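Local coordinates for gentamicin resistance protein (Enterococcus gallinarum, PDB 3TDW), which transfers phosphate, preferably from GTP rather than ATP, to the 2''-hydroxyl of aminoglycoside antibiotics, and so probably confers resistance to gentamicin, at residues F31-I36 with R45-Q50; D54-E59 with P88-R93; F242-M247 with T257-V262. The protein carries 1 engineered substitution. One frame throughout, in Å; residues are numbered along the deposited sequence.

Interaction 1: F31-I36 with R45-Q50. With GDP (guanosine-5'-diphosphate), chain B.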
loop_
_atom_site.group_PDB
_atom_site.type_symbol
_atom_site.label_atom_id
_atom_site.label_comp_id
_atom_site.label_asym_id
_atom_site.label_seq_id
_atom_site.Cartn_x
_atom_site.Cartn_y
_atom_site.Cartn_z
ATOM N N PHE A 31 0.940 -9.080 -5.741
ATOM C CA PHE A 31 0.023 -10.159 -5.379
ATOM C C PHE A 31 -1.284 -10.125 -6.170
ATOM O O PHE A 31 -1.977 -11.134 -6.247
ATOM C CB PHE A 31 -0.306 -10.106 -3.884
ATOM C CG PHE A 31 0.803 -10.591 -2.992
ATOM C CD1 PHE A 31 1.843 -9.751 -2.642
ATOM C CD2 PHE A 31 0.786 -11.876 -2.476
ATOM C CE1 PHE A 31 2.861 -10.190 -1.815
ATOM C CE2 PHE A 31 1.804 -12.321 -1.639
ATOM C CZ PHE A 31 2.841 -11.477 -1.318
ATOM N N ARG A 32 -1.631 -8.970 -6.739
ATOM C CA ARG A 32 -2.962 -8.791 -7.336
ATOM C C ARG A 32 -2.931 -8.657 -8.847
ATOM O O ARG A 32 -3.924 -8.974 -9.505
ATOM C CB ARG A 32 -3.660 -7.547 -6.757
ATOM C CG ARG A 32 -3.893 -7.609 -5.245
ATOM C CD ARG A 32 -5.110 -8.483 -4.834
ATOM N NE ARG A 32 -5.294 -8.322 -3.385
ATOM C CZ ARG A 32 -4.756 -9.125 -2.467
ATOM N NH1 ARG A 32 -4.073 -10.205 -2.834
ATOM N NH2 ARG A 32 -4.931 -8.869 -1.173
ATOM N N ASN A 33 -1.811 -8.164 -9.377
ATOM C CA ASN A 33 -1.685 -7.816 -10.798
ATOM C C ASN A 33 -0.355 -8.179 -11.429
ATOM O O ASN A 33 0.692 -8.109 -10.786
ATOM C CB ASN A 33 -1.877 -6.308 -10.996
ATOM C CG ASN A 33 -3.264 -5.856 -10.643
ATOM O OD1 ASN A 33 -4.189 -6.034 -11.416
ATOM N ND2 ASN A 33 -3.417 -5.251 -9.472
ATOM N N TYR A 34 -0.417 -8.524 -12.709
ATOM C CA TYR A 34 0.760 -8.663 -13.553
ATOM C C TYR A 34 0.798 -7.480 -14.517
ATOM O O TYR A 34 -0.199 -7.190 -15.191
ATOM C CB TYR A 34 0.695 -9.981 -14.326
ATOM C CG TYR A 34 2.009 -10.379 -14.952
ATOM C CD1 TYR A 34 2.981 -11.052 -14.213
ATOM C CD2 TYR A 34 2.285 -10.078 -16.283
ATOM C CE1 TYR A 34 4.194 -11.412 -14.788
ATOM C CE2 TYR A 34 3.490 -10.434 -16.864
ATOM C CZ TYR A 34 4.440 -11.099 -16.117
ATOM O OH TYR A 34 5.635 -11.451 -16.705
ATOM N N ALA A 35 1.941 -6.802 -14.604
ATOM C CA ALA A 35 2.050 -5.638 -15.486
ATOM C C ALA A 35 3.086 -5.823 -16.589
ATOM O O ALA A 35 4.205 -6.261 -16.335
ATOM C CB ALA A 35 2.359 -4.372 -14.675
ATOM N N ILE A 36 2.704 -5.506 -17.822
ATOM C CA ILE A 36 3.660 -5.502 -18.920
ATOM C C ILE A 36 3.777 -4.104 -19.503
ATOM O O ILE A 36 2.924 -3.247 -19.266
ATOM C CB ILE A 36 3.239 -6.478 -20.028
ATOM C CG1 ILE A 36 1.892 -6.037 -20.615
ATOM C CG2 ILE A 36 3.193 -7.888 -19.479
ATOM C CD1 ILE A 36 1.432 -6.867 -21.802
ATOM N N ARG A 45 -2.109 -3.822 -17.356
ATOM C CA ARG A 45 -2.081 -4.402 -16.037
ATOM C C ARG A 45 -3.249 -5.369 -15.897
ATOM O O ARG A 45 -4.416 -4.983 -16.046
ATOM C CB ARG A 45 -2.157 -3.267 -15.016
ATOM C CG ARG A 45 -2.111 -3.641 -13.562
ATOM C CD ARG A 45 -2.123 -2.327 -12.801
ATOM N NE ARG A 45 -2.159 -2.387 -11.338
ATOM C CZ ARG A 45 -3.232 -2.101 -10.610
ATOM N NH1 ARG A 45 -4.385 -1.821 -11.209
ATOM N NH2 ARG A 45 -3.161 -2.096 -9.277
ATOM N N PHE A 46 -2.915 -6.629 -15.633
ATOM C CA PHE A 46 -3.887 -7.720 -15.647
ATOM C C PHE A 46 -4.056 -8.351 -14.262
ATOM O O PHE A 46 -3.111 -8.912 -13.717
ATOM C CB PHE A 46 -3.415 -8.800 -16.627
ATOM C CG PHE A 46 -3.306 -8.316 -18.051
ATOM C CD1 PHE A 46 -4.380 -8.448 -18.929
ATOM C CD2 PHE A 46 -2.137 -7.717 -18.507
ATOM C CE1 PHE A 46 -4.289 -7.997 -20.231
ATOM C CE2 PHE A 46 -2.036 -7.259 -19.820
ATOM C CZ PHE A 46 -3.121 -7.395 -20.677
ATOM N N PRO A 47 -5.268 -8.279 -13.697
ATOM C CA PRO A 47 -5.523 -8.948 -12.413
ATOM C C PRO A 47 -5.190 -10.444 -12.429
ATOM O O PRO A 47 -5.426 -11.130 -13.442
ATOM C CB PRO A 47 -7.023 -8.739 -12.204
ATOM C CG PRO A 47 -7.311 -7.447 -12.910
ATOM C CD PRO A 47 -6.403 -7.446 -14.130
ATOM N N LYS A 48 -4.665 -10.930 -11.300
ATOM C CA LYS A 48 -4.258 -12.329 -11.126
ATOM C C LYS A 48 -5.296 -13.151 -10.379
ATOM O O LYS A 48 -5.155 -14.373 -10.262
ATOM C CB LYS A 48 -2.935 -12.409 -10.358
ATOM C CG LYS A 48 -1.771 -11.711 -11.064
ATOM C CD LYS A 48 -0.598 -11.465 -10.130
ATOM C CE LYS A 48 0.231 -12.714 -9.909
ATOM N NZ LYS A 48 1.477 -12.378 -9.154
ATOM N N SER A 49 -6.325 -12.487 -9.863
ATOM C CA SER A 49 -7.303 -13.128 -8.983
ATOM C C SER A 49 -8.603 -12.350 -8.988
ATOM O O SER A 49 -8.648 -11.204 -9.455
ATOM C CB SER A 49 -6.771 -13.175 -7.549
ATOM O OG SER A 49 -6.664 -11.854 -7.016
ATOM N N GLN A 50 -9.665 -12.956 -8.465
ATOM C CA GLN A 50 -10.914 -12.228 -8.384
ATOM C C GLN A 50 -10.716 -11.002 -7.489
ATOM O O GLN A 50 -11.236 -9.920 -7.779
ATOM C CB GLN A 50 -12.063 -13.096 -7.874
ATOM C CG GLN A 50 -13.418 -12.398 -7.974
ATOM C CD GLN A 50 -13.768 -11.996 -9.395
ATOM O OE1 GLN A 50 -13.574 -12.770 -10.335
ATOM N NE2 GLN A 50 -14.275 -10.774 -9.564
HETATM P PB GDP B . -0.184 -5.178 -7.468
HETATM O O1B GDP B . -0.248 -6.663 -7.706
HETATM O O2B GDP B . 0.783 -4.937 -6.346
HETATM O O3B GDP B . -1.529 -4.619 -7.193
HETATM O O3A GDP B . 0.374 -4.518 -8.845
HETATM P PA GDP B . 0.883 -3.008 -9.085
HETATM O O1A GDP B . -0.182 -2.029 -9.484
HETATM O O2A GDP B . 1.684 -2.532 -7.897
HETATM O "O5'" GDP B . 1.890 -3.213 -10.322
HETATM C "C5'" GDP B . 2.866 -4.246 -10.230
HETATM C "C4'" GDP B . 4.250 -3.672 -10.499
HETATM O "O4'" GDP B . 4.347 -3.213 -11.847
HETATM C "C3'" GDP B . 4.580 -2.454 -9.652
HETATM O "O3'" GDP B . 5.024 -2.849 -8.352
HETATM C "C2'" GDP B . 5.678 -1.813 -10.469
HETATM O "O2'" GDP B . 6.882 -2.539 -10.210
HETATM C "C1'" GDP B . 5.233 -2.097 -11.899
HETATM N N9 GDP B . 4.487 -0.925 -12.405
HETATM C C8 GDP B . 3.149 -0.780 -12.486
HETATM N N7 GDP B . 2.819 0.432 -13.002
HETATM C C5 GDP B . 3.982 1.081 -13.236
HETATM C C6 GDP B . 4.369 2.383 -13.807
HETATM O O6 GDP B . 3.504 3.206 -14.164
HETATM N N1 GDP B . 5.679 2.670 -13.890
HETATM C C2 GDP B . 6.623 1.784 -13.514
HETATM N N2 GDP B . 7.929 2.127 -13.643
HETATM N N3 GDP B . 6.344 0.564 -13.009
HETATM C C4 GDP B . 5.062 0.173 -12.852
HETATM O O HOH W 1 -4.448 -11.810 -5.433
HETATM O O HOH W 2 -5.179 -4.137 -13.295
#
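Asn33 lays its side-chain amide over one face of the Arg45 guanidinium, the two planes 25° apart and Asn33 ND2 only 3.2 Å from Arg45 NH2. Both atoms are donors, so no bond joins them; what probably allows two donors so close is the diphosphate of GDP that both serve. Asn33 ND2 donates to O3B of GDP at 3.0 Å, while Arg45 grips O1A of the other phosphate with NE, at 2.7 Å, and with NH2. The chain of Arg45 runs extended as far as NE, with CG anti to the backbone N (chi1 -179°), and the guanidinium then turns at its end. The backbone joins in: the amides of Arg32 and Asn33 converge on GDP O1B, that of Asn33 at 2.7 Å.

Beneath this ligand-facing layer, Tyr34 and Phe46 form a hydrogen-bonded antiparallel pair, with Phe46 N 2.8 Å from Tyr34 O. The ladder continues to Lys48, whose N donates to Arg32 O and whose NZ goes on to a salt bridge with Glu29. The turn before Asn33 closes the nucleotide-binding loop between strands 24-29 and 33-38, and Arg45 probably replaces the phosphate-binding lysine of protein kinases, as in the N-terminal lobe of kinase-like folds.

Interaction 2: D54-E59 with P88-R93. With MG (magnesium ion), chain E; GDP (guanosine-5'-diphosphate), chain B.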
loop_
_atom_site.group_PDB
_atom_site.type_symbol
_atom_site.label_atom_id
_atom_site.label_comp_id
_atom_site.label_asym_id
_atom_site.label_seq_id
_atom_site.Cartn_x
_atom_site.Cartn_y
_atom_site.Cartn_z
ATOM N N ASP A 54 -11.632 -7.131 -8.363
ATOM C CA ASP A 54 -12.516 -6.305 -7.550
ATOM C C ASP A 54 -11.792 -5.006 -7.153
ATOM O O ASP A 54 -12.366 -3.918 -7.220
ATOM C CB ASP A 54 -12.984 -7.056 -6.292
ATOM C CG ASP A 54 -13.886 -8.256 -6.609
ATOM O OD1 ASP A 54 -14.443 -8.316 -7.723
ATOM O OD2 ASP A 54 -14.050 -9.133 -5.726
ATOM N N GLU A 55 -10.528 -5.119 -6.763
ATOM C CA GLU A 55 -9.739 -3.921 -6.452
ATOM C C GLU A 55 -9.607 -3.027 -7.702
ATOM O O GLU A 55 -9.726 -1.816 -7.619
ATOM C CB GLU A 55 -8.370 -4.292 -5.869
ATOM C CG GLU A 55 -8.491 -5.031 -4.523
ATOM C CD GLU A 55 -7.157 -5.459 -3.904
ATOM O OE1 GLU A 55 -6.068 -5.041 -4.369
ATOM O OE2 GLU A 55 -7.195 -6.224 -2.920
ATOM N N LEU A 56 -9.376 -3.626 -8.862
ATOM C CA LEU A 56 -9.297 -2.827 -10.093
ATOM C C LEU A 56 -10.615 -2.099 -10.417
ATOM O O LEU A 56 -10.608 -0.952 -10.887
ATOM C CB LEU A 56 -8.858 -3.707 -11.270
ATOM C CG LEU A 56 -8.786 -3.011 -12.626
ATOM C CD1 LEU A 56 -7.801 -1.836 -12.596
ATOM C CD2 LEU A 56 -8.395 -4.013 -13.715
ATOM N N ASN A 57 -11.759 -2.755 -10.199
ATOM C CA ASN A 57 -13.030 -2.092 -10.490
ATOM C C ASN A 57 -13.193 -0.838 -9.632
ATOM O O ASN A 57 -13.706 0.179 -10.092
ATOM C CB ASN A 57 -14.222 -3.043 -10.320
ATOM C CG ASN A 57 -14.513 -3.855 -11.588
ATOM O OD1 ASN A 57 -14.737 -5.062 -11.516
ATOM N ND2 ASN A 57 -14.514 -3.192 -12.748
ATOM N N LYS A 58 -12.716 -0.910 -8.388
ATOM C CA LYS A 58 -12.680 0.251 -7.501
ATOM C C LYS A 58 -11.747 1.326 -8.069
ATOM O O LYS A 58 -12.106 2.499 -8.129
ATOM C CB LYS A 58 -12.212 -0.176 -6.099
ATOM C CG LYS A 58 -12.104 0.958 -5.063
ATOM C CD LYS A 58 -10.662 1.382 -4.830
ATOM C CE LYS A 58 -9.724 0.212 -4.514
ATOM N NZ LYS A 58 -9.841 -0.383 -3.156
ATOM N N GLU A 59 -10.551 0.932 -8.502
ATOM C CA GLU A 59 -9.609 1.918 -9.046
ATOM C C GLU A 59 -10.141 2.596 -10.300
ATOM O O GLU A 59 -9.898 3.782 -10.522
ATOM C CB GLU A 59 -8.238 1.305 -9.342
ATOM C CG GLU A 59 -7.505 0.731 -8.128
ATOM C CD GLU A 59 -6.168 0.121 -8.515
ATOM O OE1 GLU A 59 -6.121 -1.092 -8.829
ATOM O OE2 GLU A 59 -5.171 0.866 -8.529
ATOM N N PRO A 88 -12.240 -6.897 -15.740
ATOM C CA PRO A 88 -11.486 -5.943 -16.563
ATOM C C PRO A 88 -9.963 -6.113 -16.512
ATOM O O PRO A 88 -9.435 -6.811 -15.651
ATOM C CB PRO A 88 -11.878 -4.593 -15.954
ATOM C CG PRO A 88 -12.128 -4.904 -14.528
ATOM C CD PRO A 88 -12.757 -6.280 -14.506
ATOM N N PHE A 89 -9.282 -5.495 -17.475
ATOM C CA PHE A 89 -7.859 -5.193 -17.387
ATOM C C PHE A 89 -7.695 -3.783 -17.936
ATOM O O PHE A 89 -8.580 -3.284 -18.629
ATOM C CB PHE A 89 -6.963 -6.202 -18.122
ATOM C CG PHE A 89 -7.140 -6.235 -19.623
ATOM C CD1 PHE A 89 -7.987 -7.163 -20.208
ATOM C CD2 PHE A 89 -6.422 -5.385 -20.444
ATOM C CE1 PHE A 89 -8.144 -7.226 -21.584
ATOM C CE2 PHE A 89 -6.564 -5.437 -21.826
ATOM C CZ PHE A 89 -7.443 -6.361 -22.403
ATOM N N VAL A 90 -6.580 -3.125 -17.629
ATOM C CA VAL A 90 -6.443 -1.728 -18.061
ATOM C C VAL A 90 -5.099 -1.425 -18.691
ATOM O O VAL A 90 -4.125 -2.127 -18.442
ATOM C CB VAL A 90 -6.640 -0.755 -16.874
ATOM C CG1 VAL A 90 -8.092 -0.831 -16.375
ATOM C CG2 VAL A 90 -5.658 -1.085 -15.751
ATOM N N GLY A 91 -5.065 -0.376 -19.518
ATOM C CA GLY A 91 -3.821 0.179 -20.022
ATOM C C GLY A 91 -3.685 1.648 -19.650
ATOM O O GLY A 91 -4.638 2.414 -19.745
ATOM N N TYR A 92 -2.496 2.042 -19.216
ATOM C CA TYR A 92 -2.241 3.460 -18.929
ATOM C C TYR A 92 -0.851 3.898 -19.343
ATOM O O TYR A 92 0.056 3.062 -19.433
ATOM C CB TYR A 92 -2.470 3.785 -17.450
ATOM C CG TYR A 92 -1.740 2.924 -16.410
ATOM C CD1 TYR A 92 -2.323 1.773 -15.910
ATOM C CD2 TYR A 92 -0.511 3.318 -15.874
ATOM C CE1 TYR A 92 -1.693 1.006 -14.922
ATOM C CE2 TYR A 92 0.130 2.548 -14.896
ATOM C CZ TYR A 92 -0.469 1.394 -14.421
ATOM O OH TYR A 92 0.137 0.629 -13.422
ATOM N N ARG A 93 -0.679 5.194 -19.619
ATOM C CA ARG A 93 0.653 5.694 -19.929
ATOM C C ARG A 93 1.512 5.488 -18.694
ATOM O O ARG A 93 1.101 5.830 -17.583
ATOM C CB ARG A 93 0.613 7.169 -20.339
ATOM C CG ARG A 93 1.976 7.763 -20.690
ATOM C CD ARG A 93 2.341 7.569 -22.165
ATOM N NE ARG A 93 1.487 8.357 -23.052
ATOM C CZ ARG A 93 1.564 8.337 -24.381
ATOM N NH1 ARG A 93 2.463 7.574 -24.984
ATOM N NH2 ARG A 93 0.741 9.083 -25.108
HETATM MG MG MG E . -8.241 -6.509 -1.017
HETATM P PB GDP B . -0.184 -5.178 -7.468
HETATM O O1B GDP B . -0.248 -6.663 -7.706
HETATM O O2B GDP B . 0.783 -4.937 -6.346
HETATM O O3B GDP B . -1.529 -4.619 -7.193
HETATM O O3A GDP B . 0.374 -4.518 -8.845
HETATM P PA GDP B . 0.883 -3.008 -9.085
HETATM O O1A GDP B . -0.182 -2.029 -9.484
HETATM O O2A GDP B . 1.684 -2.532 -7.897
HETATM O "O5'" GDP B . 1.890 -3.213 -10.322
HETATM C "C5'" GDP B . 2.866 -4.246 -10.230
HETATM C "C4'" GDP B . 4.250 -3.672 -10.499
HETATM O "O4'" GDP B . 4.347 -3.213 -11.847
HETATM C "C3'" GDP B . 4.580 -2.454 -9.652
HETATM O "O3'" GDP B . 5.024 -2.849 -8.352
HETATM C "C2'" GDP B . 5.678 -1.813 -10.469
HETATM O "O2'" GDP B . 6.882 -2.539 -10.210
HETATM C "C1'" GDP B . 5.233 -2.097 -11.899
HETATM N N9 GDP B . 4.487 -0.925 -12.405
HETATM C C8 GDP B . 3.149 -0.780 -12.486
HETATM N N7 GDP B . 2.819 0.432 -13.002
HETATM C C5 GDP B . 3.982 1.081 -13.236
HETATM C C6 GDP B . 4.369 2.383 -13.807
HETATM O O6 GDP B . 3.504 3.206 -14.164
HETATM N N1 GDP B . 5.679 2.670 -13.890
HETATM C C2 GDP B . 6.623 1.784 -13.514
HETATM N N2 GDP B . 7.929 2.127 -13.643
HETATM N N3 GDP B . 6.344 0.564 -13.009
HETATM C C4 GDP B . 5.062 0.173 -12.852
HETATM O O HOH W 3 -8.393 -4.366 -0.772
HETATM O O HOH W 4 -6.164 -6.426 -0.181
HETATM O O HOH W 5 -8.993 -6.919 1.028
#
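Leu56 and Asn57 make the contact with Pro88, Phe89 and Val90, but the helical turn that carries them begins its work one residue earlier, on another face. There Glu55, its chain extended beyond CG, binds a magnesium ion through OE2 at 2.2 Å. Three waters and Gln51 share the metal, and Arg32 donates from NE to the same carboxylate oxygen, which would help to fix its position. Leu56 follows and points at the strand. With CG anti to the backbone N (chi1 178°), its two methyls divide the strand between them: CD1 meets Val90 CG2 tip to tip at 3.9 Å, and CD2 settles against the backbone of Pro88, 3.6 Å from its O, and against the proline ring.

Helix 50-66 thus lies across the antiparallel sheet as the C helix does in the N-terminal lobe of protein kinases, here with an angle of 51° between helix and strand segments. The side chain of Asn57 crosses that of Pro88 at about a right angle, with ND2 3.4 Å from Pro88 CG. One turn after Glu55, buried Glu59 forms a salt bridge through OE1 with Arg45 NH1, probably the counterpart of the lysine-glutamate pair of protein kinases, with arginine in the lysine's place. Farther along the strand, Tyr92 donates its OH to N7 of GDP at 2.7 Å, and the edge of its ring lies near guanine O6.

Interaction 3: F242-M247 with T257-V262. With MG (magnesium ion), chain F.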
loop_
_atom_site.group_PDB
_atom_site.type_symbol
_atom_site.label_atom_id
_atom_site.label_comp_id
_atom_site.label_asym_id
_atom_site.label_seq_id
_atom_site.Cartn_x
_atom_site.Cartn_y
_atom_site.Cartn_z
ATOM N N PHE A 242 12.168 9.314 9.160
ATOM C CA PHE A 242 11.467 9.782 7.971
ATOM C C PHE A 242 9.978 9.965 8.256
ATOM O O PHE A 242 9.372 10.971 7.868
ATOM C CB PHE A 242 11.645 8.802 6.809
ATOM C CG PHE A 242 11.010 9.270 5.536
ATOM C CD1 PHE A 242 9.797 8.746 5.110
ATOM C CD2 PHE A 242 11.613 10.267 4.779
ATOM C CE1 PHE A 242 9.207 9.198 3.931
ATOM C CE2 PHE A 242 11.030 10.719 3.610
ATOM C CZ PHE A 242 9.827 10.186 3.185
ATOM N N THR A 243 9.404 8.981 8.943
ATOM C CA THR A 243 7.985 9.012 9.270
ATOM C C THR A 243 7.662 10.220 10.137
ATOM O O THR A 243 6.686 10.935 9.894
ATOM C CB THR A 243 7.532 7.705 9.946
ATOM O OG1 THR A 243 7.757 6.605 9.045
ATOM C CG2 THR A 243 6.053 7.776 10.264
ATOM N N ARG A 244 8.511 10.480 11.132
ATOM C CA ARG A 244 8.340 11.674 11.938
ATOM C C ARG A 244 8.403 12.957 11.105
ATOM O O ARG A 244 7.632 13.888 11.329
ATOM C CB ARG A 244 9.383 11.703 13.049
ATOM C CG ARG A 244 9.134 10.665 14.120
ATOM C CD ARG A 244 10.262 10.699 15.134
ATOM N NE ARG A 244 10.363 11.999 15.792
ATOM C CZ ARG A 244 9.870 12.261 16.999
ATOM N NH1 ARG A 244 9.243 11.307 17.671
ATOM N NH2 ARG A 244 10.009 13.471 17.535
ATOM N N GLN A 245 9.301 12.992 10.124
ATOM C CA GLN A 245 9.402 14.146 9.237
ATOM C C GLN A 245 8.131 14.366 8.408
ATOM O O GLN A 245 7.651 15.491 8.288
ATOM C CB GLN A 245 10.653 14.034 8.359
ATOM C CG GLN A 245 11.922 14.308 9.174
ATOM C CD GLN A 245 13.132 13.527 8.710
ATOM O OE1 GLN A 245 13.077 12.811 7.719
ATOM N NE2 GLN A 245 14.242 13.664 9.436
ATOM N N VAL A 246 7.573 13.294 7.855
ATOM C CA VAL A 246 6.296 13.420 7.145
ATOM C C VAL A 246 5.195 13.895 8.093
ATOM O O VAL A 246 4.445 14.798 7.765
ATOM C CB VAL A 246 5.865 12.091 6.451
ATOM C CG1 VAL A 246 4.554 12.278 5.709
ATOM C CG2 VAL A 246 6.917 11.618 5.471
ATOM N N MET A 247 5.098 13.295 9.280
ATOM C CA MET A 247 4.102 13.736 10.264
ATOM C C MET A 247 4.222 15.217 10.609
ATOM O O MET A 247 3.219 15.926 10.696
ATOM C CB MET A 247 4.218 12.923 11.553
ATOM C CG MET A 247 3.793 11.500 11.392
ATOM S SD MET A 247 3.897 10.606 12.952
ATOM C CE MET A 247 3.012 9.107 12.455
ATOM N N THR A 257 3.089 9.857 20.324
ATOM C CA THR A 257 1.877 9.063 20.434
ATOM C C THR A 257 1.505 8.437 19.089
ATOM O O THR A 257 1.153 7.265 19.010
ATOM C CB THR A 257 0.699 9.923 20.929
ATOM O OG1 THR A 257 0.979 10.409 22.259
ATOM C CG2 THR A 257 -0.574 9.103 20.932
ATOM N N HIS A 258 1.577 9.233 18.028
ATOM C CA HIS A 258 1.200 8.734 16.710
ATOM C C HIS A 258 2.205 7.717 16.154
ATOM O O HIS A 258 1.823 6.784 15.463
ATOM C CB HIS A 258 0.938 9.909 15.750
ATOM C CG HIS A 258 -0.376 10.581 16.002
ATOM N ND1 HIS A 258 -0.546 11.542 16.978
ATOM C CD2 HIS A 258 -1.595 10.394 15.442
ATOM C CE1 HIS A 258 -1.810 11.932 16.993
ATOM N NE2 HIS A 258 -2.466 11.252 16.070
ATOM N N ILE A 259 3.485 7.875 16.469
ATOM C CA ILE A 259 4.452 6.849 16.089
ATOM C C ILE A 259 4.160 5.539 16.843
ATOM O O ILE A 259 4.199 4.449 16.252
ATOM C CB ILE A 259 5.922 7.313 16.319
ATOM C CG1 ILE A 259 6.335 8.356 15.270
ATOM C CG2 ILE A 259 6.868 6.147 16.237
ATOM C CD1 ILE A 259 6.316 7.834 13.813
ATOM N N ARG A 260 3.847 5.635 18.140
ATOM C CA ARG A 260 3.461 4.434 18.901
ATOM C C ARG A 260 2.273 3.728 18.262
ATOM O O ARG A 260 2.254 2.505 18.145
ATOM C CB ARG A 260 3.119 4.787 20.353
ATOM C CG ARG A 260 4.338 4.952 21.229
ATOM C CD ARG A 260 3.954 4.842 22.716
ATOM N NE ARG A 260 3.097 5.954 23.115
ATOM C CZ ARG A 260 3.559 7.146 23.485
ATOM N NH1 ARG A 260 4.867 7.369 23.514
ATOM N NH2 ARG A 260 2.718 8.118 23.818
ATOM N N LYS A 261 1.292 4.513 17.832
ATOM C CA LYS A 261 0.099 3.973 17.188
ATOM C C LYS A 261 0.432 3.284 15.864
ATOM O O LYS A 261 0.021 2.155 15.634
ATOM C CB LYS A 261 -0.920 5.088 16.970
ATOM C CG LYS A 261 -2.233 4.639 16.373
ATOM C CD LYS A 261 -3.045 5.888 16.033
ATOM C CE LYS A 261 -4.372 5.529 15.407
ATOM N NZ LYS A 261 -5.116 6.763 15.075
ATOM N N VAL A 262 1.191 3.954 14.999
ATOM C CA VAL A 262 1.534 3.361 13.696
ATOM C C VAL A 262 2.349 2.079 13.888
ATOM O O VAL A 262 2.205 1.114 13.141
ATOM C CB VAL A 262 2.284 4.386 12.805
ATOM C CG1 VAL A 262 2.719 3.779 11.478
ATOM C CG2 VAL A 262 1.399 5.592 12.571
HETATM MG MG MG F . -4.427 12.085 15.527
HETATM O O HOH W 6 -4.756 9.860 15.555
HETATM O O HOH W 7 -3.793 13.815 14.752
HETATM O O HOH W 8 -4.626 12.547 17.565
#
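The magnesium ion beside His258, a residue that also packs against Met247, is gripped by NE2 of that histidine at 2.2 Å and by three waters, one of them in the plane of the imidazole. The other ring nitrogen, ND1 of His258, is hydrogen-bonded to the backbone O of Asp254, so both ring nitrogens are engaged, which should hold the ring's rotation. A further water of the metal makes a weak bond to Lys261 NZ, which also forms salt bridges with Asp226 and Asp228.

No hydrogen bond crosses between the two helical segments; the joint itself is apolar. Ile259 lies at its middle. Its CD1 reaches Thr243 CG2 at 3.6 Å and Met247 SD at 3.8 Å, and its CG1 meets CG of Arg244, also at 3.8 Å, with the two side chains at about a right angle. Only the aliphatic start of Arg244 takes part here; in the conformer given here, NH1 forms a salt bridge with Asp256. Likewise Thr243 offers its methyl while OG1 bonds to Gly239 O. Met247 is extended at both chi2 (-178°) and chi3, which carries SD and then CE across the gap. CE ends 4.0 Å from His258 CB and 3.9 Å from Val262 CG2, the methionine and valine side chains lying alongside and pointing opposite ways.

The segment axes stay 10.9 Å apart and their directions differ by 124°, a steep crossing, so Met247 and Ile259 do most of the reaching across. Helix 240-249 and helix 255-279 are consecutive in the chain, joined by a short connection. Tyr231 and, on helix 232-238, Leu235, both earlier in the same chain, add to the apolar layer around Met247, Thr243 and Val262, while Phe242 and Val246 carry the first helix onto helix 110-129.

Interactions 1 and 2 form one continuous site. Their centres are 9 Å apart, strand 42-47 leads directly into helix 50-66, and strands 42-47 and 88-93 are neighbours in the same sheet, where Arg45 N lies 2.8 Å from Val90 O. The phenyl rings of Phe46 and Phe89 pack together across the same boundary, CE1 of Phe46 being 3.4 Å from CD2 of Phe89. Between them the two contacts address both ends of GDP: interaction 1 holds the phosphates and the strand of interaction 2 carries Tyr92 to the guanine. Interaction 3 stands apart, its centre 32 Å from either of the others and on the opposite side of the chain's centre, with a magnesium ion of its own.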